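Local coordinates for endoglucanase, glycoside hydrolase family 5 protein (Cytophaga hutchinsonii, PDB 5IHS), which hydrolyses internal beta-1,4-glucosidic bonds of cellulose as a TIM-barrel endoglucanase and probably takes part in periplasmic cellulose breakdown, at residues Gly47-Leu52 and Ala274-Tyr279; Asp78-Val83 and Asp319-Asn324; Lys26-Lys31 and Gly325-Ser330; Tyr249-Ala254 and Tyr279-Ile284. All blocks are in the same frame, centred on the assembly; numbering follows the deposited sequence.

Interaction 1: Gly47-Leu52 and Ala274-Tyr279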
loop_
_atom_site.group_PDB
_atom_site.type_symbol
_atom_site.label_atom_id
_atom_site.label_comp_id
_atom_site.label_asym_id
_atom_site.label_seq_id
_atom_site.Cartn_x
_atom_site.Cartn_y
_atom_site.Cartn_z
ATOM N N GLY A 47 -1.137 -15.151 -16.715
ATOM C CA GLY A 47 -0.717 -16.349 -16.021
ATOM C C GLY A 47 0.471 -16.185 -15.104
ATOM O O GLY A 47 1.000 -17.190 -14.613
ATOM N N ASP A 48 0.907 -14.959 -14.847
ATOM C CA ASP A 48 1.990 -14.739 -13.907
ATOM C C ASP A 48 1.459 -14.756 -12.481
ATOM O O ASP A 48 0.352 -14.283 -12.210
ATOM C CB ASP A 48 2.604 -13.358 -14.141
ATOM C CG ASP A 48 3.197 -13.205 -15.511
ATOM O OD1 ASP A 48 4.298 -13.746 -15.743
ATOM O OD2 ASP A 48 2.578 -12.535 -16.364
ATOM N N THR A 49 2.272 -15.267 -11.558
ATOM C CA THR A 49 2.093 -14.965 -10.142
ATOM C C THR A 49 2.878 -13.681 -9.866
ATOM O O THR A 49 4.077 -13.606 -10.165
ATOM C CB THR A 49 2.558 -16.120 -9.254
ATOM O OG1 THR A 49 1.831 -17.301 -9.606
ATOM C CG2 THR A 49 2.305 -15.796 -7.776
ATOM N N VAL A 50 2.201 -12.655 -9.359
ATOM C CA VAL A 50 2.738 -11.302 -9.302
ATOM C C VAL A 50 3.084 -10.929 -7.870
ATOM O O VAL A 50 2.291 -11.154 -6.945
ATOM C CB VAL A 50 1.732 -10.297 -9.899
ATOM C CG1 VAL A 50 2.265 -8.884 -9.808
ATOM C CG2 VAL A 50 1.414 -10.638 -11.340
ATOM N N GLN A 51 4.255 -10.310 -7.706
ATOM C CA GLN A 51 4.675 -9.702 -6.448
ATOM C C GLN A 51 5.177 -8.298 -6.760
ATOM O O GLN A 51 6.154 -8.137 -7.500
ATOM C CB GLN A 51 5.773 -10.518 -5.771
ATOM C CG GLN A 51 6.119 -9.988 -4.390
ATOM C CD GLN A 51 7.283 -10.705 -3.767
ATOM O OE1 GLN A 51 7.888 -11.588 -4.378
ATOM N NE2 GLN A 51 7.623 -10.313 -2.557
ATOM N N LEU A 52 4.495 -7.293 -6.225
ATOM C CA LEU A 52 4.840 -5.894 -6.412
ATOM C C LEU A 52 5.676 -5.418 -5.227
ATOM O O LEU A 52 5.536 -5.917 -4.108
ATOM C CB LEU A 52 3.568 -5.045 -6.510
ATOM C CG LEU A 52 2.615 -5.452 -7.638
ATOM C CD1 LEU A 52 1.357 -4.597 -7.608
ATOM C CD2 LEU A 52 3.273 -5.387 -9.019
ATOM N N ALA A 274 9.246 -15.447 0.059
ATOM C CA ALA A 274 8.909 -16.868 0.040
ATOM C C ALA A 274 7.439 -17.089 -0.286
ATOM O O ALA A 274 7.086 -18.112 -0.889
ATOM C CB ALA A 274 9.246 -17.503 1.390
ATOM N N HIS A 275 6.578 -16.151 0.106
ATOM C CA HIS A 275 5.133 -16.240 -0.076
ATOM C C HIS A 275 4.617 -15.317 -1.170
ATOM O O HIS A 275 3.405 -15.201 -1.352
ATOM C CB HIS A 275 4.429 -15.969 1.253
ATOM C CG HIS A 275 4.735 -17.007 2.274
ATOM N ND1 HIS A 275 4.093 -18.229 2.288
ATOM C CD2 HIS A 275 5.684 -17.064 3.236
ATOM C CE1 HIS A 275 4.594 -18.968 3.261
ATOM N NE2 HIS A 275 5.559 -18.286 3.851
ATOM N N LYS A 276 5.516 -14.668 -1.905
ATOM C CA LYS A 276 5.148 -13.767 -2.992
ATOM C C LYS A 276 4.153 -12.696 -2.531
ATOM O O LYS A 276 3.198 -12.357 -3.241
ATOM C CB LYS A 276 4.629 -14.547 -4.205
ATOM C CG LYS A 276 5.636 -15.570 -4.704
ATOM C CD LYS A 276 5.085 -16.407 -5.831
ATOM C CE LYS A 276 6.091 -17.442 -6.341
ATOM N NZ LYS A 276 6.993 -18.024 -5.319
ATOM N N ILE A 277 4.417 -12.121 -1.358
ATOM C CA ILE A 277 3.585 -11.066 -0.780
ATOM C C ILE A 277 4.151 -9.708 -1.183
ATOM O O ILE A 277 5.336 -9.421 -0.970
ATOM C CB ILE A 277 3.508 -11.201 0.753
ATOM C CG1 ILE A 277 2.848 -12.532 1.127
ATOM C CG2 ILE A 277 2.741 -10.021 1.346
ATOM C CD1 ILE A 277 2.899 -12.861 2.626
ATOM N N SER A 278 3.297 -8.867 -1.766
ATOM C CA SER A 278 3.709 -7.539 -2.192
ATOM C C SER A 278 3.937 -6.631 -0.984
ATOM O O SER A 278 3.307 -6.791 0.069
ATOM C CB SER A 278 2.620 -6.935 -3.076
ATOM O OG SER A 278 2.466 -7.630 -4.310
ATOM N N TYR A 279 4.822 -5.641 -1.160
ATOM C CA TYR A 279 5.186 -4.779 -0.040
ATOM C C TYR A 279 5.545 -3.355 -0.457
ATOM O O TYR A 279 6.164 -3.133 -1.497
ATOM C CB TYR A 279 6.290 -5.416 0.813
ATOM C CG TYR A 279 7.606 -5.845 0.183
ATOM C CD1 TYR A 279 8.620 -4.924 -0.074
ATOM C CD2 TYR A 279 7.890 -7.187 -0.029
ATOM C CE1 TYR A 279 9.855 -5.316 -0.539
ATOM C CE2 TYR A 279 9.140 -7.595 -0.493
ATOM C CZ TYR A 279 10.121 -6.654 -0.732
ATOM O OH TYR A 279 11.359 -7.092 -1.183
HETATM O O HOH W 1 1.752 -10.246 -4.338
HETATM O O HOH W 2 1.313 -13.425 -5.286
#
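Q51 spans the gap to I277 and Y279 on a fully extended side chain, its CG anti to the backbone N (chi1 -174°). Its amide ends over the 274-279 backbone: NE2 donates to I277 O at 2.9 Å, coming from above the carbonyl plane along a bent path, while OE1 rests 3.8 Å from K276 CA. The same NE2 lies 3.7 Å from Y279 CE2, with amide and ring planes 77° apart, so the tyrosine ring flanks the amide obliquely. A second bond of NE2, to D273 OD1, helps fix the rotation of the amide.

S278 works the other way. Its OG, beside its own backbone N, accepts from L52 N at 2.8 Å in a nearly straight bond (165°). One residue on, Y279 N donates to L52 O at 3.0 Å, the first true backbone link between the chains. Ahead of these bonds, two waters bridge V50 O and K276 O, and the one nearer S278 also bonds its OG. At the outer end T49 and K276 cross at about a right angle, CG2 of T49 tight against CD of K276 at 3.4 Å.

K276, with positive phi, is the C-prime residue of the Schellman motif that ends helix 262-274. From there the two chains run nearly parallel into strands 53-57 and 279-284, the first and last of the barrel, starting its closing seam. V50, L52 and S278 pack on M42 of strand 41-44, I277 lies on V246 of strand 244-249, and Y279 OH bonds D319 of helix 311-329.

Interaction 2: Asp78-Val83 and Asp319-Asn324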
loop_
_atom_site.group_PDB
_atom_site.type_symbol
_atom_site.label_atom_id
_atom_site.label_comp_id
_atom_site.label_asym_id
_atom_site.label_seq_id
_atom_site.Cartn_x
_atom_site.Cartn_y
_atom_site.Cartn_z
ATOM N N ASP A 78 14.449 5.422 -10.924
ATOM C CA ASP A 78 15.609 5.310 -10.047
ATOM C C ASP A 78 15.408 4.308 -8.920
ATOM O O ASP A 78 16.336 3.571 -8.581
ATOM C CB ASP A 78 15.974 6.679 -9.459
ATOM C CG ASP A 78 17.228 6.621 -8.614
ATOM O OD1 ASP A 78 18.320 6.464 -9.196
ATOM O OD2 ASP A 78 17.112 6.690 -7.372
ATOM N N TRP A 79 14.231 4.280 -8.306
ATOM C CA TRP A 79 13.975 3.330 -7.235
ATOM C C TRP A 79 13.451 1.987 -7.745
ATOM O O TRP A 79 13.382 1.036 -6.965
ATOM C CB TRP A 79 12.996 3.914 -6.199
ATOM C CG TRP A 79 13.582 5.015 -5.353
ATOM C CD1 TRP A 79 14.246 6.128 -5.788
ATOM C CD2 TRP A 79 13.555 5.101 -3.926
ATOM N NE1 TRP A 79 14.636 6.898 -4.723
ATOM C CE2 TRP A 79 14.233 6.283 -3.566
ATOM C CE3 TRP A 79 13.045 4.279 -2.920
ATOM C CZ2 TRP A 79 14.417 6.662 -2.240
ATOM C CZ3 TRP A 79 13.233 4.665 -1.604
ATOM C CH2 TRP A 79 13.917 5.837 -1.285
ATOM N N LYS A 80 13.049 1.893 -9.010
ATOM C CA LYS A 80 12.526 0.650 -9.583
ATOM C C LYS A 80 11.256 0.186 -8.868
ATOM O O LYS A 80 10.995 -1.012 -8.758
ATOM C CB LYS A 80 13.585 -0.457 -9.636
ATOM C CG LYS A 80 14.925 -0.010 -10.221
ATOM C CD LYS A 80 14.828 0.606 -11.611
ATOM C CE LYS A 80 16.216 0.973 -12.127
ATOM N NZ LYS A 80 16.187 1.664 -13.435
ATOM N N CYS A 81 10.429 1.130 -8.430
ATOM C CA CYS A 81 9.118 0.768 -7.901
ATOM C C CYS A 81 8.219 0.210 -8.998
ATOM O O CYS A 81 8.109 0.787 -10.087
ATOM C CB CYS A 81 8.421 1.995 -7.314
ATOM S SG CYS A 81 9.113 2.646 -5.815
ATOM N N THR A 82 7.515 -0.878 -8.679
ATOM C CA THR A 82 6.443 -1.379 -9.530
ATOM C C THR A 82 5.061 -0.996 -9.015
ATOM O O THR A 82 4.063 -1.249 -9.707
ATOM C CB THR A 82 6.562 -2.888 -9.723
ATOM O OG1 THR A 82 6.548 -3.515 -8.438
ATOM C CG2 THR A 82 7.837 -3.249 -10.479
ATOM N N VAL A 83 4.996 -0.354 -7.844
ATOM C CA VAL A 83 3.760 0.151 -7.265
ATOM C C VAL A 83 4.127 1.367 -6.418
ATOM O O VAL A 83 5.216 1.438 -5.832
ATOM C CB VAL A 83 3.039 -0.955 -6.443
ATOM C CG1 VAL A 83 3.910 -1.463 -5.278
ATOM C CG2 VAL A 83 1.678 -0.491 -5.942
ATOM N N ASP A 319 16.980 -2.692 -1.887
ATOM C CA ASP A 319 16.173 -3.902 -2.061
ATOM C C ASP A 319 15.298 -3.811 -3.310
ATOM O O ASP A 319 15.206 -4.772 -4.081
ATOM C CB ASP A 319 15.345 -4.157 -0.795
ATOM C CG ASP A 319 14.374 -5.326 -0.932
ATOM O OD1 ASP A 319 14.831 -6.482 -0.768
ATOM O OD2 ASP A 319 13.163 -5.096 -1.208
ATOM N N LEU A 320 14.661 -2.659 -3.539
ATOM C CA LEU A 320 13.856 -2.472 -4.749
ATOM C C LEU A 320 14.689 -2.634 -6.013
ATOM O O LEU A 320 14.268 -3.303 -6.966
ATOM C CB LEU A 320 13.200 -1.092 -4.750
ATOM C CG LEU A 320 12.094 -0.881 -3.718
ATOM C CD1 LEU A 320 11.690 0.572 -3.662
ATOM C CD2 LEU A 320 10.900 -1.742 -4.020
ATOM N N ARG A 321 15.853 -1.989 -6.065
ATOM C CA ARG A 321 16.676 -2.056 -7.265
ATOM C C ARG A 321 17.132 -3.485 -7.525
ATOM O O ARG A 321 17.138 -3.948 -8.671
ATOM C CB ARG A 321 17.853 -1.089 -7.119
ATOM C CG ARG A 321 17.420 0.365 -7.296
ATOM C CD ARG A 321 18.458 1.392 -6.854
ATOM N NE ARG A 321 19.702 1.392 -7.609
ATOM C CZ ARG A 321 19.900 2.056 -8.740
ATOM N NH1 ARG A 321 18.926 2.753 -9.316
ATOM N NH2 ARG A 321 21.094 2.009 -9.311
ATOM N N LEU A 322 17.507 -4.198 -6.471
ATOM C CA LEU A 322 17.984 -5.563 -6.600
ATOM C C LEU A 322 16.888 -6.496 -7.086
ATOM O O LEU A 322 17.127 -7.337 -7.961
ATOM C CB LEU A 322 18.478 -6.017 -5.235
ATOM C CG LEU A 322 18.913 -7.462 -5.121
ATOM C CD1 LEU A 322 20.186 -7.654 -5.910
ATOM C CD2 LEU A 322 19.113 -7.832 -3.665
ATOM N N LYS A 323 15.691 -6.388 -6.522
ATOM C CA LYS A 323 14.646 -7.364 -6.790
ATOM C C LYS A 323 13.754 -6.990 -7.953
ATOM O O LYS A 323 13.321 -7.874 -8.701
ATOM C CB LYS A 323 13.822 -7.577 -5.534
ATOM C CG LYS A 323 14.703 -8.192 -4.482
ATOM C CD LYS A 323 13.955 -8.546 -3.260
ATOM C CE LYS A 323 14.841 -9.215 -2.242
ATOM N NZ LYS A 323 14.162 -9.115 -0.941
ATOM N N ASN A 324 13.455 -5.706 -8.118
ATOM C CA ASN A 324 12.638 -5.298 -9.248
ATOM C C ASN A 324 13.456 -4.973 -10.491
ATOM O O ASN A 324 12.904 -4.969 -11.596
ATOM C CB ASN A 324 11.795 -4.073 -8.897
ATOM C CG ASN A 324 10.638 -4.384 -7.972
ATOM O OD1 ASN A 324 10.328 -5.551 -7.669
ATOM N ND2 ASN A 324 9.973 -3.333 -7.534
HETATM O O HOH W 3 7.633 -6.001 -8.460
#
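The chain leaves helix 69-77 with K80 at positive phi (62°), and this turn brings K80 CA to 5.5 Å from R321 CA on helix 311-329. Two side chains of that helix bind the carbonyls the turn presents. R321, bent at chi3, folds back so that NH1 donates to D78 O at 2.8 Å, on a lone pair and nearly in the guanidinium plane. Its charge faces D78 OD1 only at a long 3.8 Å, well out of that plane; the carboxylate's closer partner is R317 through OD2. One turn on, N324 ND2 gives K80 O a bond of 2.8 Å at 162°, with the oxygen nearly in the amide plane.

The final helix here covers the short loop that feeds strand 83-89, the second of the TIM barrel. L320 points into the loop between these polar grips: CB lies 3.1 Å from W79 O, and CD1 meets C81 SG and, 4.0 Å away, the edge of the W79 indole at CE3. N324 and T82 approach tip to tip, a water accepting from T82 OG1 and donating to N324 OD1. R53 binds both, its backbone N at T82 OG1 and its NH1 at N324 OD1. An alanine at N324 removes the donor to K80 O and the acceptor for R53 and the water, and would probably loosen the loop's hold on the helix. K323 NZ reaches back to D319 OD1 at 2.7 Å.

Interaction 3: Lys26-Lys31 and Gly325-Ser330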
loop_
_atom_site.group_PDB
_atom_site.type_symbol
_atom_site.label_atom_id
_atom_site.label_comp_id
_atom_site.label_asym_id
_atom_site.label_seq_id
_atom_site.Cartn_x
_atom_site.Cartn_y
_atom_site.Cartn_z
ATOM N N LYS A 26 7.562 -1.836 -23.581
ATOM C CA LYS A 26 6.553 -2.343 -22.645
ATOM C C LYS A 26 6.795 -1.880 -21.203
ATOM O O LYS A 26 7.928 -1.944 -20.724
ATOM C CB LYS A 26 6.585 -3.868 -22.636
ATOM C CG LYS A 26 5.649 -4.548 -23.606
ATOM C CD LYS A 26 5.892 -6.052 -23.612
ATOM C CE LYS A 26 5.247 -6.726 -22.413
ATOM N NZ LYS A 26 5.736 -8.124 -22.237
ATOM N N THR A 27 5.727 -1.478 -20.502
ATOM C CA THR A 27 5.728 -1.064 -19.105
ATOM C C THR A 27 5.419 -2.256 -18.202
ATOM O O THR A 27 5.024 -3.331 -18.655
ATOM C CB THR A 27 4.627 -0.035 -18.881
ATOM O OG1 THR A 27 3.369 -0.664 -19.141
ATOM C CG2 THR A 27 4.798 1.199 -19.773
ATOM N N ILE A 28 5.584 -2.039 -16.896
ATOM C CA ILE A 28 5.279 -3.072 -15.911
ATOM C C ILE A 28 3.820 -3.493 -16.011
ATOM O O ILE A 28 3.494 -4.684 -15.935
ATOM C CB ILE A 28 5.597 -2.542 -14.499
ATOM C CG1 ILE A 28 7.098 -2.259 -14.320
ATOM C CG2 ILE A 28 5.054 -3.490 -13.432
ATOM C CD1 ILE A 28 7.981 -3.485 -14.357
ATOM N N VAL A 29 2.918 -2.519 -16.131
ATOM C CA VAL A 29 1.498 -2.835 -16.188
ATOM C C VAL A 29 1.158 -3.534 -17.503
ATOM O O VAL A 29 0.278 -4.396 -17.542
ATOM C CB VAL A 29 0.677 -1.560 -15.925
ATOM C CG1 VAL A 29 -0.790 -1.765 -16.164
ATOM C CG2 VAL A 29 0.901 -1.102 -14.472
ATOM N N GLU A 30 1.856 -3.209 -18.591
ATOM C CA GLU A 30 1.662 -3.978 -19.822
ATOM C C GLU A 30 2.163 -5.411 -19.669
ATOM O O GLU A 30 1.567 -6.342 -20.215
ATOM C CB GLU A 30 2.334 -3.280 -21.006
ATOM C CG GLU A 30 1.565 -2.061 -21.458
ATOM C CD GLU A 30 2.301 -1.210 -22.475
ATOM O OE1 GLU A 30 3.506 -1.432 -22.702
ATOM O OE2 GLU A 30 1.668 -0.297 -23.045
ATOM N N LYS A 31 3.242 -5.608 -18.912
ATOM C CA LYS A 31 3.780 -6.948 -18.686
ATOM C C LYS A 31 2.794 -7.838 -17.940
ATOM O O LYS A 31 2.514 -8.965 -18.363
ATOM C CB LYS A 31 5.115 -6.860 -17.935
ATOM C CG LYS A 31 5.754 -8.215 -17.631
ATOM C CD LYS A 31 6.980 -8.070 -16.737
ATOM C CE LYS A 31 7.619 -9.402 -16.393
ATOM N NZ LYS A 31 8.248 -10.070 -17.557
ATOM N N GLY A 325 14.751 -4.693 -10.349
ATOM C CA GLY A 325 15.580 -4.418 -11.500
ATOM C C GLY A 325 15.432 -5.450 -12.605
ATOM O O GLY A 325 15.257 -5.104 -13.781
ATOM N N PRO A 326 15.506 -6.739 -12.256
ATOM C CA PRO A 326 15.370 -7.778 -13.297
ATOM C C PRO A 326 14.001 -7.806 -13.965
ATOM O O PRO A 326 13.886 -8.227 -15.125
ATOM C CB PRO A 326 15.666 -9.075 -12.534
ATOM C CG PRO A 326 16.557 -8.642 -11.389
ATOM C CD PRO A 326 16.026 -7.287 -10.988
ATOM N N ILE A 327 12.952 -7.379 -13.263
ATOM C CA ILE A 327 11.632 -7.294 -13.875
ATOM C C ILE A 327 11.628 -6.222 -14.956
ATOM O O ILE A 327 11.189 -6.457 -16.089
ATOM C CB ILE A 327 10.546 -7.042 -12.811
ATOM C CG1 ILE A 327 10.562 -8.143 -11.746
ATOM C CG2 ILE A 327 9.177 -6.978 -13.477
ATOM C CD1 ILE A 327 9.630 -7.902 -10.558
ATOM N N PHE A 328 12.130 -5.028 -14.632
ATOM C CA PHE A 328 12.272 -4.000 -15.659
ATOM C C PHE A 328 13.184 -4.470 -16.788
ATOM O O PHE A 328 12.915 -4.205 -17.967
ATOM C CB PHE A 328 12.805 -2.705 -15.047
ATOM C CG PHE A 328 11.770 -1.917 -14.274
ATOM C CD1 PHE A 328 10.909 -1.044 -14.922
ATOM C CD2 PHE A 328 11.671 -2.045 -12.894
ATOM C CE1 PHE A 328 9.961 -0.319 -14.212
ATOM C CE2 PHE A 328 10.718 -1.326 -12.161
ATOM C CZ PHE A 328 9.859 -0.456 -12.825
ATOM N N ASP A 329 14.276 -5.161 -16.455
ATOM C CA ASP A 329 15.207 -5.605 -17.491
ATOM C C ASP A 329 14.595 -6.641 -18.432
ATOM O O ASP A 329 15.057 -6.766 -19.569
ATOM C CB ASP A 329 16.470 -6.182 -16.853
ATOM C CG ASP A 329 17.343 -5.118 -16.203
ATOM O OD1 ASP A 329 17.134 -3.914 -16.464
ATOM O OD2 ASP A 329 18.253 -5.494 -15.432
ATOM N N SER A 330 13.578 -7.384 -17.984
ATOM C CA SER A 330 12.973 -8.433 -18.799
ATOM C C SER A 330 12.275 -7.873 -20.022
ATOM O O SER A 330 12.039 -8.616 -20.983
ATOM C CB SER A 330 11.954 -9.216 -17.969
ATOM O OG SER A 330 10.741 -8.491 -17.774
#
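Along 325-330, the last turn of helix 311-329, the first residue to meet the N-terminal helix is I327. Its CG2 branch, anti to the backbone N, touches I28 CD1 at 3.8 Å and lies against the aliphatic part of K31, the side chains crossing at about right angles. F328 follows and offers a ring face. I28 CD1 sits over the ring centre, 3.7 Å from the centroid and 11° off the normal, a well-centred CH-pi contact, while I28 CG1 comes down beside it to 3.5 Å from F328 CE1. At S330 the contact turns polar. OG donates to I327 O at 2.7 Å, on a lone pair in the carbonyl plane, and in turn accepts from K31 NZ at 3.0 Å. K31 gets there on an extended chain that bends only at chi4, so its ammonium lies beside the last helical turn, where the carbonyl dipoles would probably suit a positive charge.

The helix bearing I28 and K31 begins with a capping box: T27 OG1 accepts from E30 N, and E30 OE1 from T27 N. Beneath, I28 also packs on T82 and on Y119 of strand 119-125, so the first helix and the last come together outside the barrel near the starts of strands 83-89 and 119-125.

Interaction 4: Tyr249-Ala254 and Tyr279-Ile284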
loop_
_atom_site.group_PDB
_atom_site.type_symbol
_atom_site.label_atom_id
_atom_site.label_comp_id
_atom_site.label_asym_id
_atom_site.label_seq_id
_atom_site.Cartn_x
_atom_site.Cartn_y
_atom_site.Cartn_z
ATOM N N TYR A 249 5.064 -1.014 5.473
ATOM C CA TYR A 249 5.981 -1.542 6.476
ATOM C C TYR A 249 7.076 -0.512 6.687
ATOM O O TYR A 249 7.384 0.289 5.803
ATOM C CB TYR A 249 6.593 -2.917 6.079
ATOM C CG TYR A 249 7.642 -2.783 5.001
ATOM C CD1 TYR A 249 7.276 -2.714 3.663
ATOM C CD2 TYR A 249 9.000 -2.705 5.309
ATOM C CE1 TYR A 249 8.223 -2.540 2.662
ATOM C CE2 TYR A 249 9.955 -2.528 4.314
ATOM C CZ TYR A 249 9.561 -2.436 2.993
ATOM O OH TYR A 249 10.521 -2.240 2.034
ATOM N N GLY A 250 7.694 -0.556 7.861
ATOM C CA GLY A 250 8.855 0.248 8.151
ATOM C C GLY A 250 10.120 -0.585 8.303
ATOM O O GLY A 250 10.124 -1.804 8.169
ATOM N N THR A 251 11.208 0.116 8.613
ATOM C CA THR A 251 12.486 -0.516 8.935
ATOM C C THR A 251 12.848 -0.360 10.411
ATOM O O THR A 251 13.954 -0.743 10.814
ATOM C CB THR A 251 13.599 0.101 8.093
ATOM O OG1 THR A 251 13.660 1.498 8.402
ATOM C CG2 THR A 251 13.363 -0.114 6.598
ATOM N N CYS A 252 11.952 0.191 11.222
ATOM C CA CYS A 252 12.284 0.663 12.560
ATOM C C CYS A 252 11.168 0.239 13.506
ATOM O O CYS A 252 10.337 -0.622 13.192
ATOM C CB CYS A 252 12.507 2.178 12.511
ATOM S SG CYS A 252 11.126 3.100 11.863
ATOM N N ASP A 253 11.114 0.834 14.690
ATOM C CA ASP A 253 9.990 0.423 15.517
ATOM C C ASP A 253 8.690 1.117 15.073
ATOM O O ASP A 253 8.657 2.001 14.201
ATOM C CB ASP A 253 10.292 0.494 17.004
ATOM C CG ASP A 253 10.499 1.865 17.464
ATOM O OD1 ASP A 253 9.814 2.747 16.920
ATOM O OD2 ASP A 253 11.339 2.063 18.377
ATOM N N ALA A 254 7.594 0.652 15.659
ATOM C CA ALA A 254 6.262 0.983 15.175
ATOM C C ALA A 254 5.910 2.449 15.344
ATOM O O ALA A 254 4.955 2.909 14.714
ATOM C CB ALA A 254 5.228 0.106 15.881
ATOM N N TYR A 279 4.822 -5.641 -1.160
ATOM C CA TYR A 279 5.186 -4.779 -0.040
ATOM C C TYR A 279 5.545 -3.355 -0.457
ATOM O O TYR A 279 6.164 -3.133 -1.497
ATOM C CB TYR A 279 6.290 -5.416 0.813
ATOM C CG TYR A 279 7.606 -5.845 0.183
ATOM C CD1 TYR A 279 8.620 -4.924 -0.074
ATOM C CD2 TYR A 279 7.890 -7.187 -0.029
ATOM C CE1 TYR A 279 9.855 -5.316 -0.539
ATOM C CE2 TYR A 279 9.140 -7.595 -0.493
ATOM C CZ TYR A 279 10.121 -6.654 -0.732
ATOM O OH TYR A 279 11.359 -7.092 -1.183
ATOM N N CYS A 280 5.105 -2.378 0.350
ATOM C CA CYS A 280 5.416 -0.961 0.146
ATOM C C CYS A 280 5.941 -0.353 1.437
ATOM O O CYS A 280 5.326 -0.522 2.494
ATOM C CB CYS A 280 4.180 -0.142 -0.245
ATOM S SG CYS A 280 3.481 -0.516 -1.838
ATOM N N ASN A 281 7.043 0.387 1.343
ATOM C CA ASN A 281 7.693 0.975 2.512
ATOM C C ASN A 281 7.153 2.359 2.853
ATOM O O ASN A 281 6.913 3.196 1.975
ATOM C CB ASN A 281 9.196 1.090 2.263
ATOM C CG ASN A 281 9.927 1.796 3.392
ATOM O OD1 ASN A 281 10.436 2.902 3.215
ATOM N ND2 ASN A 281 10.011 1.143 4.544
ATOM N N TRP A 282 7.015 2.600 4.154
ATOM C CA TRP A 282 6.675 3.900 4.724
ATOM C C TRP A 282 7.969 4.592 5.142
ATOM O O TRP A 282 8.657 4.076 6.040
ATOM C CB TRP A 282 5.796 3.672 5.944
ATOM C CG TRP A 282 5.239 4.898 6.595
ATOM C CD1 TRP A 282 5.762 5.568 7.662
ATOM C CD2 TRP A 282 4.035 5.585 6.238
ATOM N NE1 TRP A 282 4.956 6.623 7.993
ATOM C CE2 TRP A 282 3.886 6.657 7.142
ATOM C CE3 TRP A 282 3.068 5.401 5.240
ATOM C CZ2 TRP A 282 2.802 7.536 7.086
ATOM C CZ3 TRP A 282 1.993 6.274 5.187
ATOM C CH2 TRP A 282 1.863 7.318 6.115
ATOM N N SER A 283 8.333 5.734 4.551
ATOM C CA SER A 283 7.593 6.432 3.507
ATOM C C SER A 283 8.479 7.456 2.813
ATOM O O SER A 283 9.545 7.830 3.311
ATOM C CB SER A 283 6.391 7.202 4.073
ATOM O OG SER A 283 6.801 8.381 4.748
ATOM N N ILE A 284 7.977 7.953 1.682
ATOM C CA ILE A 284 8.487 9.171 1.059
ATOM C C ILE A 284 7.960 10.359 1.867
ATOM O O ILE A 284 6.829 10.817 1.706
ATOM C CB ILE A 284 8.111 9.253 -0.420
ATOM C CG1 ILE A 284 8.687 8.051 -1.197
ATOM C CG2 ILE A 284 8.555 10.576 -1.008
ATOM C CD1 ILE A 284 10.204 7.955 -1.217
HETATM O O HOH W 4 10.829 2.723 7.074
#
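Backbone bonds join the segments in parallel register, with Y249 paired to N281 at 5.0 Å between their CA atoms. W282 N donates to Y249 O at 2.9 Å in an almost straight bond (174°), in the carbonyl plane, whereas Y249 N to C280 O is weak. Past the bridge the chains diverge. A water fills in, accepting from T251 N and N281 ND2 and donating to W282 O.

Aromatic contacts centre on Y249, whose CG stands in the crowded position between N and carbonyl carbon (chi1 74°). The ring is thereby laid across the neighbouring strand: N281 CA lies over one face, 4.0 Å from the centroid, and N281 ND2 sits above the same ring toward its rim. With its CG anti to the backbone N, the N281 side chain crosses that of Y249 at about a right angle, its amide plane tilted against the ring. The Y249 and Y279 rings meet obliquely with planes at 88°, CE1 of Y249 3.7 Å from CD1 of Y279. Y249 OH bonds Y269 OH on helix 262-274. An alanine at Y249 would remove the ring over N281 and the hydroxyl bonded to Y269, and would probably loosen the packing of the strand on helix 262-274.

W282 heads the other way, its indole nearly parallel to the H125 ring, and a cis peptide joins it to S283. A cis Trp-Ser bond at the end of the eighth strand is a hallmark of family 5 barrels, where such a tryptophan typically floors the substrate cleft beside the nucleophile-bearing seventh strand; W282 probably serves likewise.

In the fold
Interactions 1 and 4, centres 18 Å apart, share Y279 of strand 279-284: interaction 1 lies at the barrel's closing seam, where this strand enters, and interaction 4 between the last two strands, toward the probable catalytic end. Interactions 2 and 3, centres 11 Å apart, both use helix 311-329 and pack the terminal helices against the barrel's outside; F328 packs on K80 and T82. Y279 OH, 2.7 Å from D319 OD2, links this helix to the seam. Along the chain, interaction 3 joins the two modelled ends and spans the rest; the segments of interaction 1 alternate with those of interactions 2 and 4, and interaction 4 falls within the span of interaction 2.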